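Local coordinates for binding component of ABC transporter (Wolinella succinogenes, PDB 3K4U), which binds lysine between its two lobes and probably serves as the solute-binding component of an ABC transporter, at residues 93-98 with 109-114. Numbering follows the deposited sequence.
Sequences QSLLVK and KDLDKP
Leu-111 sets one methyl against two side chains of strand 93-98, Leu-95 and Val-97, and this apolar touch is all that joins the two segments directly. At Lys-109 the chain is in a short 3-10 turn that began earlier. Its carbonyl O accepts a weak hydrogen bond from the backbone N of Asp-112, at 3.4 Å. Next comes Asp-110, whose carboxylate faces back along the chain: OD1 takes the backbone N of Lys-106, with a weaker bond from that of Ser-107. Leu-111 then turns inward. Its CD2 reaches CD1 of Leu-95 at 4.3 Å and, equally near, CG1 of Val-97, also at 4.3 Å. The strand's two methyls, CD1 of Leu-95 and CG1 of Val-97, lie 5.3 Å apart, and CD2 of Leu-111 touches both. With Leu-95, CD1 trans to CA (chi2 180°) extends the branch outward from the strand to meet it. Met-159 touches both Leu-111 and Val-97, carrying the apolar patch onto strand 159-163.

In this family 3 solute-binding protein, with its two-lobed type 2 periplasmic-binding fold, strand 89-98 runs antiparallel between 159-163 and 179-182. Alternation sorts its side chains: Leu-95 and Val-97 meet the loop that leads into strand 117-121, while Ser-94 and Leu-96 rest on helix 164-175. All three touching residues are buried, and the side chain of Leu-95 is about 14 Å from the bound lysine, so the contact lies away from the pocket. Beyond Leu-111 the loop moves away from strand 93-98. Asp-112 directs OD2 to the backbone N atoms of Lys-135 and Asn-136, tying the loop to the connection after helix 125-133. Lys-113 folds back, its NZ making a weak 3.2 Å hydrogen bond to the carbonyl O of Asp-110.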
loop_
_atom_site.group_PDB
_atom_site.type_symbol
_atom_site.label_atom_id
_atom_site.label_comp_id
_atom_site.label_asym_id
_atom_site.label_seq_id
_atom_site.Cartn_x
_atom_site.Cartn_y
_atom_site.Cartn_z
ATOM N N GLN E 93 -14.873 23.575 -14.590
ATOM C CA GLN E 93 -15.271 24.937 -14.901
ATOM C C GLN E 93 -15.056 25.907 -13.752
ATOM O O GLN E 93 -15.253 25.564 -12.590
ATOM C CB GLN E 93 -16.718 24.992 -15.375
ATOM C CG GLN E 93 -16.843 25.378 -16.822
ATOM C CD GLN E 93 -16.506 24.250 -17.723
ATOM O OE1 GLN E 93 -15.344 23.933 -17.936
ATOM N NE2 GLN E 93 -17.527 23.605 -18.256
ATOM N N SER E 94 -14.625 27.110 -14.093
ATOM C CA SER E 94 -14.383 28.160 -13.136
ATOM C C SER E 94 -15.073 29.412 -13.619
ATOM O O SER E 94 -15.718 29.413 -14.664
ATOM C CB SER E 94 -12.897 28.439 -13.039
ATOM O OG SER E 94 -12.338 27.848 -11.895
ATOM N N LEU E 95 -14.950 30.476 -12.833
ATOM C CA LEU E 95 -15.591 31.742 -13.126
ATOM C C LEU E 95 -14.584 32.904 -13.181
ATOM O O LEU E 95 -13.677 33.011 -12.339
ATOM C CB LEU E 95 -16.708 32.005 -12.124
ATOM C CG LEU E 95 -17.741 30.891 -11.891
ATOM C CD1 LEU E 95 -18.765 31.326 -10.864
ATOM C CD2 LEU E 95 -18.445 30.456 -13.182
ATOM N N LEU E 96 -14.722 33.750 -14.200
ATOM C CA LEU E 96 -14.033 35.022 -14.196
ATOM C C LEU E 96 -15.090 36.100 -14.015
ATOM O O LEU E 96 -16.059 36.125 -14.771
ATOM C CB LEU E 96 -13.250 35.233 -15.488
ATOM C CG LEU E 96 -12.027 34.372 -15.811
ATOM C CD1 LEU E 96 -11.387 34.902 -17.095
ATOM C CD2 LEU E 96 -11.014 34.325 -14.666
ATOM N N VAL E 97 -14.911 36.969 -13.010
ATOM C CA VAL E 97 -15.898 38.026 -12.665
ATOM C C VAL E 97 -15.281 39.428 -12.725
ATOM O O VAL E 97 -14.059 39.576 -12.682
ATOM C CB VAL E 97 -16.562 37.766 -11.249
ATOM C CG1 VAL E 97 -17.019 36.298 -11.106
ATOM C CG2 VAL E 97 -15.621 38.138 -10.090
ATOM N N LYS E 98 -16.119 40.456 -12.827
ATOM C CA LYS E 98 -15.643 41.845 -12.745
ATOM C C LYS E 98 -15.248 42.175 -11.305
ATOM O O LYS E 98 -15.757 41.556 -10.364
ATOM C CB LYS E 98 -16.715 42.829 -13.220
ATOM C CG LYS E 98 -16.228 43.852 -14.282
ATOM C CD LYS E 98 -15.321 44.971 -13.723
ATOM C CE LYS E 98 -14.279 45.446 -14.759
ATOM N NZ LYS E 98 -14.884 46.100 -15.963
ATOM N N LYS E 109 -23.267 29.661 -5.845
ATOM C CA LYS E 109 -24.714 29.832 -5.693
ATOM C C LYS E 109 -25.096 31.269 -5.370
ATOM O O LYS E 109 -26.169 31.733 -5.755
ATOM C CB LYS E 109 -25.255 28.861 -4.643
ATOM C CG LYS E 109 -25.700 27.525 -5.214
ATOM C CD LYS E 109 -25.444 26.359 -4.252
ATOM C CE LYS E 109 -25.866 25.035 -4.888
ATOM N NZ LYS E 109 -25.075 23.889 -4.384
ATOM N N ASP E 110 -24.197 31.966 -4.679
ATOM C CA ASP E 110 -24.334 33.394 -4.406
ATOM C C ASP E 110 -24.358 34.259 -5.682
ATOM O O ASP E 110 -24.503 35.481 -5.593
ATOM C CB ASP E 110 -23.208 33.876 -3.478
ATOM C CG ASP E 110 -23.094 33.050 -2.199
ATOM O OD1 ASP E 110 -21.946 32.821 -1.752
ATOM O OD2 ASP E 110 -24.142 32.639 -1.639
ATOM N N LEU E 111 -24.233 33.629 -6.853
ATOM C CA LEU E 111 -24.169 34.366 -8.129
ATOM C C LEU E 111 -25.329 34.185 -9.110
ATOM O O LEU E 111 -25.292 34.739 -10.220
ATOM C CB LEU E 111 -22.831 34.115 -8.836
ATOM C CG LEU E 111 -21.829 35.272 -8.978
ATOM C CD1 LEU E 111 -22.039 36.399 -7.959
ATOM C CD2 LEU E 111 -20.401 34.748 -8.885
ATOM N N ASP E 112 -26.365 33.448 -8.709
ATOM C CA ASP E 112 -27.507 33.219 -9.598
ATOM C C ASP E 112 -28.444 34.371 -9.926
ATOM O O ASP E 112 -29.210 34.261 -10.878
ATOM C CB ASP E 112 -28.354 32.063 -9.124
ATOM C CG ASP E 112 -28.146 30.859 -9.955
ATOM O OD1 ASP E 112 -27.025 30.347 -9.884
ATOM O OD2 ASP E 112 -29.077 30.439 -10.679
ATOM N N LYS E 113 -28.401 35.459 -9.162
ATOM C CA LYS E 113 -29.334 36.582 -9.366
ATOM C C LYS E 113 -29.661 36.843 -10.849
ATOM O O LYS E 113 -28.748 36.890 -11.670
ATOM C CB LYS E 113 -28.794 37.862 -8.720
ATOM C CG LYS E 113 -28.450 37.745 -7.252
ATOM C CD LYS E 113 -26.949 37.740 -7.045
ATOM C CE LYS E 113 -26.573 38.126 -5.613
ATOM N NZ LYS E 113 -27.083 37.169 -4.577
ATOM N N PRO E 114 -30.963 37.029 -11.191
ATOM C CA PRO E 114 -31.294 37.294 -12.602
ATOM C C PRO E 114 -30.825 38.693 -13.023
ATOM O O PRO E 114 -30.727 38.977 -14.219
ATOM C CB PRO E 114 -32.827 37.178 -12.646
ATOM C CG PRO E 114 -33.277 36.913 -11.212
ATOM C CD PRO E 114 -32.130 37.260 -10.316
#